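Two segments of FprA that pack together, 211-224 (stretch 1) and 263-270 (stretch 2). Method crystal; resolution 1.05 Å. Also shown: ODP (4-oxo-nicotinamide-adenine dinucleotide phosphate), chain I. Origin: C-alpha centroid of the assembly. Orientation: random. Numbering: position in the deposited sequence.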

# COMPACT_ATOMS: atom_id res chain seq x y z
N GLU A 211 12.47 -6.59 -8.93
CA GLU A 211 12.13 -7.16 -7.65
C GLU A 211 12.45 -8.65 -7.61
O GLU A 211 12.89 -9.17 -6.59
CB GLU A 211 10.67 -6.85 -7.35
CG GLU A 211 10.47 -5.34 -7.14
CD GLU A 211 10.61 -4.42 -8.39
OE1 GLU A 211 10.39 -4.87 -9.57
OE2 GLU A 211 10.96 -3.19 -8.21
N LEU A 212 12.22 -9.36 -8.71
CA LEU A 212 12.65 -10.76 -8.77
C LEU A 212 14.17 -10.88 -8.76
O LEU A 212 14.71 -11.76 -8.11
CB LEU A 212 12.09 -11.43 -10.01
CG LEU A 212 10.60 -11.76 -10.00
CD1 LEU A 212 10.18 -12.25 -11.38
CD2 LEU A 212 10.32 -12.81 -8.91
N ARG A 213 14.86 -10.00 -9.46
CA ARG A 213 16.32 -10.04 -9.52
C ARG A 213 16.97 -9.82 -8.17
O ARG A 213 17.98 -10.45 -7.86
CB ARG A 213 16.86 -9.03 -10.51
CG ARG A 213 16.63 -9.32 -11.96
CD ARG A 213 17.39 -8.33 -12.88
NE ARG A 213 16.96 -8.43 -14.26
CZ ARG A 213 17.39 -9.32 -15.11
NH1 ARG A 213 18.29 -10.22 -14.74
NH2 ARG A 213 16.91 -9.30 -16.35
N GLU A 214 16.38 -8.90 -7.41
CA GLU A 214 16.93 -8.54 -6.09
C GLU A 214 17.02 -9.69 -5.13
O GLU A 214 17.83 -9.65 -4.21
CB GLU A 214 16.03 -7.50 -5.37
CG GLU A 214 15.90 -6.17 -5.99
CD GLU A 214 14.99 -5.25 -5.21
OE1 GLU A 214 14.08 -5.70 -4.39
OE2 GLU A 214 15.15 -4.06 -5.46
N LEU A 215 16.21 -10.73 -5.32
CA LEU A 215 16.22 -11.85 -4.42
C LEU A 215 17.59 -12.55 -4.40
O LEU A 215 17.94 -13.16 -3.39
CB LEU A 215 15.12 -12.85 -4.81
CG LEU A 215 13.71 -12.26 -4.92
CD1 LEU A 215 12.75 -13.28 -5.43
CD2 LEU A 215 13.25 -11.66 -3.61
N ALA A 216 18.32 -12.46 -5.50
CA ALA A 216 19.63 -13.09 -5.63
C ALA A 216 20.64 -12.49 -4.67
O ALA A 216 21.68 -13.10 -4.40
CB ALA A 216 20.14 -12.96 -7.05
N ASP A 217 20.36 -11.30 -4.17
CA ASP A 217 21.29 -10.59 -3.30
C ASP A 217 21.01 -10.71 -1.81
O ASP A 217 21.62 -10.04 -0.98
CB ASP A 217 21.34 -9.14 -3.73
CG ASP A 217 21.92 -8.97 -5.12
OD1 ASP A 217 22.81 -9.76 -5.52
OD2 ASP A 217 21.57 -8.07 -5.90
N LEU A 218 20.11 -11.61 -1.46
CA LEU A 218 19.81 -11.87 -0.08
C LEU A 218 20.83 -12.81 0.51
O LEU A 218 20.85 -14.02 0.22
CB LEU A 218 18.43 -12.49 0.03
CG LEU A 218 17.27 -11.62 -0.44
CD1 LEU A 218 16.02 -12.43 -0.54
CD2 LEU A 218 17.08 -10.48 0.50
N ASP A 219 21.73 -12.26 1.31
CA ASP A 219 22.75 -13.04 1.96
C ASP A 219 22.11 -14.14 2.80
O ASP A 219 21.21 -13.87 3.60
CB ASP A 219 23.58 -12.14 2.89
CG ASP A 219 24.58 -11.27 2.15
OD1 ASP A 219 24.32 -10.79 1.03
OD2 ASP A 219 25.68 -10.98 2.66
N GLY A 220 22.59 -15.36 2.66
CA GLY A 220 22.11 -16.47 3.45
C GLY A 220 20.85 -17.14 2.95
O GLY A 220 20.39 -18.11 3.58
N VAL A 221 20.30 -16.65 1.84
CA VAL A 221 19.05 -17.16 1.32
C VAL A 221 19.25 -17.67 -0.08
O VAL A 221 19.83 -16.99 -0.93
CB VAL A 221 17.99 -16.04 1.24
CG1 VAL A 221 16.64 -16.59 0.75
CG2 VAL A 221 17.86 -15.37 2.59
N ASP A 222 18.76 -18.87 -0.31
CA ASP A 222 18.66 -19.41 -1.66
C ASP A 222 17.22 -19.35 -2.16
O ASP A 222 16.25 -19.74 -1.47
CB ASP A 222 19.11 -20.83 -1.69
CG ASP A 222 20.62 -20.98 -1.50
OD1 ASP A 222 21.40 -20.01 -1.58
OD2 ASP A 222 21.07 -22.07 -1.26
N VAL A 223 17.10 -18.93 -3.39
CA VAL A 223 15.82 -18.92 -4.09
C VAL A 223 15.66 -20.31 -4.71
O VAL A 223 16.56 -20.79 -5.38
CB VAL A 223 15.80 -17.84 -5.13
CG1 VAL A 223 14.49 -17.88 -5.89
CG2 VAL A 223 15.96 -16.50 -4.49
N VAL A 224 14.54 -20.96 -4.44
CA VAL A 224 14.28 -22.32 -4.86
C VAL A 224 13.08 -22.32 -5.80
O VAL A 224 11.97 -22.00 -5.40
CB VAL A 224 14.01 -23.24 -3.66
CG1 VAL A 224 13.69 -24.63 -4.15
CG2 VAL A 224 15.17 -23.24 -2.70
N GLY A 263 21.65 -26.11 4.34
CA GLY A 263 22.23 -25.16 5.27
C GLY A 263 21.84 -23.72 5.07
O GLY A 263 22.26 -22.85 5.82
N HIS A 264 21.05 -23.42 4.07
CA HIS A 264 20.68 -22.06 3.76
C HIS A 264 19.22 -21.85 4.06
O HIS A 264 18.45 -22.78 4.10
CB HIS A 264 20.98 -21.81 2.27
CG HIS A 264 22.43 -21.93 1.94
ND1 HIS A 264 23.21 -20.83 1.67
CD2 HIS A 264 23.24 -23.01 1.86
CE1 HIS A 264 24.45 -21.23 1.44
NE2 HIS A 264 24.50 -22.54 1.55
N ARG A 265 18.85 -20.61 4.31
CA ARG A 265 17.43 -20.30 4.37
C ARG A 265 16.90 -20.37 2.93
O ARG A 265 17.66 -20.20 1.99
CB ARG A 265 17.20 -18.94 5.02
CG ARG A 265 17.70 -18.87 6.48
CD ARG A 265 17.50 -17.45 7.10
NE ARG A 265 18.33 -16.52 6.35
CZ ARG A 265 18.53 -15.22 6.57
NH1 ARG A 265 17.88 -14.59 7.57
NH2 ARG A 265 19.37 -14.54 5.75
N ARG A 266 15.61 -20.65 2.79
CA ARG A 266 15.03 -20.92 1.46
C ARG A 266 13.80 -20.05 1.19
O ARG A 266 12.92 -19.97 2.02
CB ARG A 266 14.59 -22.39 1.38
CG ARG A 266 15.72 -23.40 1.38
CD ARG A 266 15.27 -24.82 1.76
NE ARG A 266 14.18 -25.36 0.94
CZ ARG A 266 14.31 -26.08 -0.16
NH1 ARG A 266 15.51 -26.31 -0.65
NH2 ARG A 266 13.24 -26.57 -0.76
N MET A 267 13.75 -19.50 -0.02
CA MET A 267 12.57 -18.83 -0.54
C MET A 267 12.11 -19.67 -1.72
O MET A 267 12.75 -19.66 -2.76
CB MET A 267 12.90 -17.41 -0.98
CG MET A 267 11.66 -16.63 -1.34
SD MET A 267 12.02 -14.98 -1.97
CE MET A 267 12.73 -14.19 -0.53
N VAL A 268 11.01 -20.39 -1.54
CA VAL A 268 10.53 -21.37 -2.51
C VAL A 268 9.33 -20.82 -3.26
O VAL A 268 8.40 -20.30 -2.64
CB VAL A 268 10.09 -22.67 -1.76
CG1 VAL A 268 9.57 -23.70 -2.74
CG2 VAL A 268 11.20 -23.25 -0.92
N PHE A 269 9.34 -20.95 -4.58
CA PHE A 269 8.19 -20.55 -5.40
C PHE A 269 7.44 -21.79 -5.87
O PHE A 269 7.99 -22.65 -6.51
CB PHE A 269 8.62 -19.76 -6.63
CG PHE A 269 9.12 -18.36 -6.32
CD1 PHE A 269 10.39 -18.16 -5.84
CD2 PHE A 269 8.31 -17.28 -6.50
CE1 PHE A 269 10.85 -16.89 -5.56
CE2 PHE A 269 8.75 -16.01 -6.22
CZ PHE A 269 10.01 -15.81 -5.74
N ARG A 270 6.14 -21.80 -5.55
CA ARG A 270 5.20 -22.83 -6.01
C ARG A 270 4.10 -22.13 -6.80
O ARG A 270 3.50 -21.20 -6.30
CB ARG A 270 4.58 -23.53 -4.82
CG ARG A 270 5.51 -24.49 -4.10
CD ARG A 270 5.65 -25.84 -4.76
NE ARG A 270 4.39 -26.54 -4.91
CZ ARG A 270 3.75 -27.28 -3.99
NH1 ARG A 270 4.24 -27.48 -2.78
NH2 ARG A 270 2.63 -27.87 -4.31
O1X ODP I . -4.28 -14.95 -10.21
P2B ODP I . -4.07 -13.50 -9.87
O2X ODP I . -3.23 -12.74 -10.87
O3X ODP I . -5.36 -12.77 -9.55
O2B ODP I . -3.21 -13.59 -8.50
C2B ODP I . -3.10 -12.49 -7.60
C3B ODP I . -1.76 -11.78 -7.61
O3B ODP I . -0.71 -12.72 -7.76
C1B ODP I . -3.15 -13.00 -6.20
N9A ODP I . -4.43 -13.45 -5.72
C8A ODP I . -5.60 -12.74 -5.63
N7A ODP I . -6.57 -13.45 -5.07
C5A ODP I . -6.02 -14.67 -4.77
C4A ODP I . -4.68 -14.67 -5.19
N3A ODP I . -3.82 -15.71 -5.04
C2A ODP I . -4.36 -16.79 -4.46
N1A ODP I . -5.64 -16.88 -4.01
C6A ODP I . -6.49 -15.82 -4.16
N6A ODP I . -7.72 -15.93 -3.64
O4B ODP I . -2.72 -11.89 -5.44
C4B ODP I . -1.71 -11.21 -6.19
C5B ODP I . -1.97 -9.73 -6.14
O5B ODP I . -0.87 -9.08 -6.73
PA ODP I . -0.97 -7.52 -7.05
O1A ODP I . 0.26 -7.14 -7.75
O2A ODP I . -2.26 -7.18 -7.67
O3 ODP I . -1.05 -6.89 -5.59
PN ODP I . 0.08 -6.56 -4.46
O1N ODP I . 1.14 -7.59 -4.44
O2N ODP I . -0.72 -6.29 -3.25
O5D ODP I . 0.75 -5.24 -5.00
C5D ODP I . -0.05 -4.04 -5.10
C4D ODP I . 0.63 -3.09 -6.06
O4D ODP I . 1.77 -2.47 -5.47
C1D ODP I . 2.90 -2.66 -6.32
C2D ODP I . 2.57 -3.84 -7.13
O2D ODP I . 3.39 -4.08 -8.21
C3D ODP I . 1.10 -3.77 -7.34
O3D ODP I . 0.85 -2.95 -8.46
N1N ODP I . 4.13 -2.60 -5.61
C2N ODP I . 5.29 -2.27 -6.34
C3N ODP I . 6.50 -2.59 -5.81
C7N ODP I . 7.68 -2.21 -6.72
N7N ODP I . 8.86 -2.52 -6.25
O7N ODP I . 7.43 -1.68 -7.82
C4N ODP I . 6.67 -3.26 -4.59
O99 ODP I . 7.79 -3.61 -4.13
C5N ODP I . 5.44 -3.61 -3.86
C6N ODP I . 4.18 -3.29 -4.41
O HOH W 1 22.40 -18.55 0.77

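The two stretches meet as neighbouring parallel strands, 221-224 beside 265-270, with the helix and turn that precede the first strand folded over one face of the pair. A regular ladder sets the spacing. Asp-222 N donates to Arg-265 O (2.9 Å), Met-267 N to Asp-222 O (2.9 Å), Val-224 N to Met-267 O (2.8 Å) and Phe-269 N to Val-224 O (2.9 Å). Asp-222 and Val-224 thus use both their amide and their carbonyl across the seam, as one residue in two does in a parallel sheet. At the N-terminal end of the ladder Arg-265 N reaches Gly-220 O (3.0 Å) at a more bent angle, 143°, where the strand is only beginning.

On the face that carries Val-221, Val-223 and Met-267, the long, unbranched Met-267 runs out from the sheet with chi1 and chi2 both t, and its tip fits among leucines from the other stretch. Leu-215 CD2 lies 3.9 Å from Met-267 SD, and Leu-218 CD1 lies 3.7 Å from Met-267 CE, while nearer the backbone Val-221 CG1 packs 4.2 Å from Met-267 CB. A flexible thioether suits such a place because it can follow an uneven hollow without branching into its walls. Phe-269 supplies a broad, rigid neighbour: Val-223 CG1 approaches CE1 of Phe-269 (3.8 Å), and Leu-212 CD2 stands farther off, 4.4 Å from Phe-269 CZ. Leu-215 CD1, at the ring edge, rests against both the ring and the sulfur, 3.7 Å from Phe-269 CZ and 3.9 Å from Met-267 SD, so the leucine covers the place where the two side chains meet.

The turn from Leu-218 to Val-221 is type II, closed by Val-221 N to Leu-218 O (3.1 Å). Gly-220, at phi 83°, suits its place doubly: a CB would be jammed against the preceding carbonyl and would lie just 3.0 Å from Arg-265 NH2. The guanidinium of Arg-265 occupies this space, with Asp-219 O 2.9 Å from Arg-265 NH2, near the guanidinium plane, and Val-221 CG2 3.6 Å from the same NH2.

The other face is more polar. Asp-222 OD2 sits over one face of the His-264 ring, 3.5 Å from CG, and a water joins the two side chains, donating to Asp-222 OD1 (2.9 Å) and lying 2.6 Å from His-264 ND1. Farther along, Val-224 CG2 rests over the flat guanidinium of Arg-266, 3.7 Å from NH1, and Val-224 CB lies 3.9 Å from Val-268 CG2. The compact, beta-branched valine suits an extended strand and packs against both neighbours.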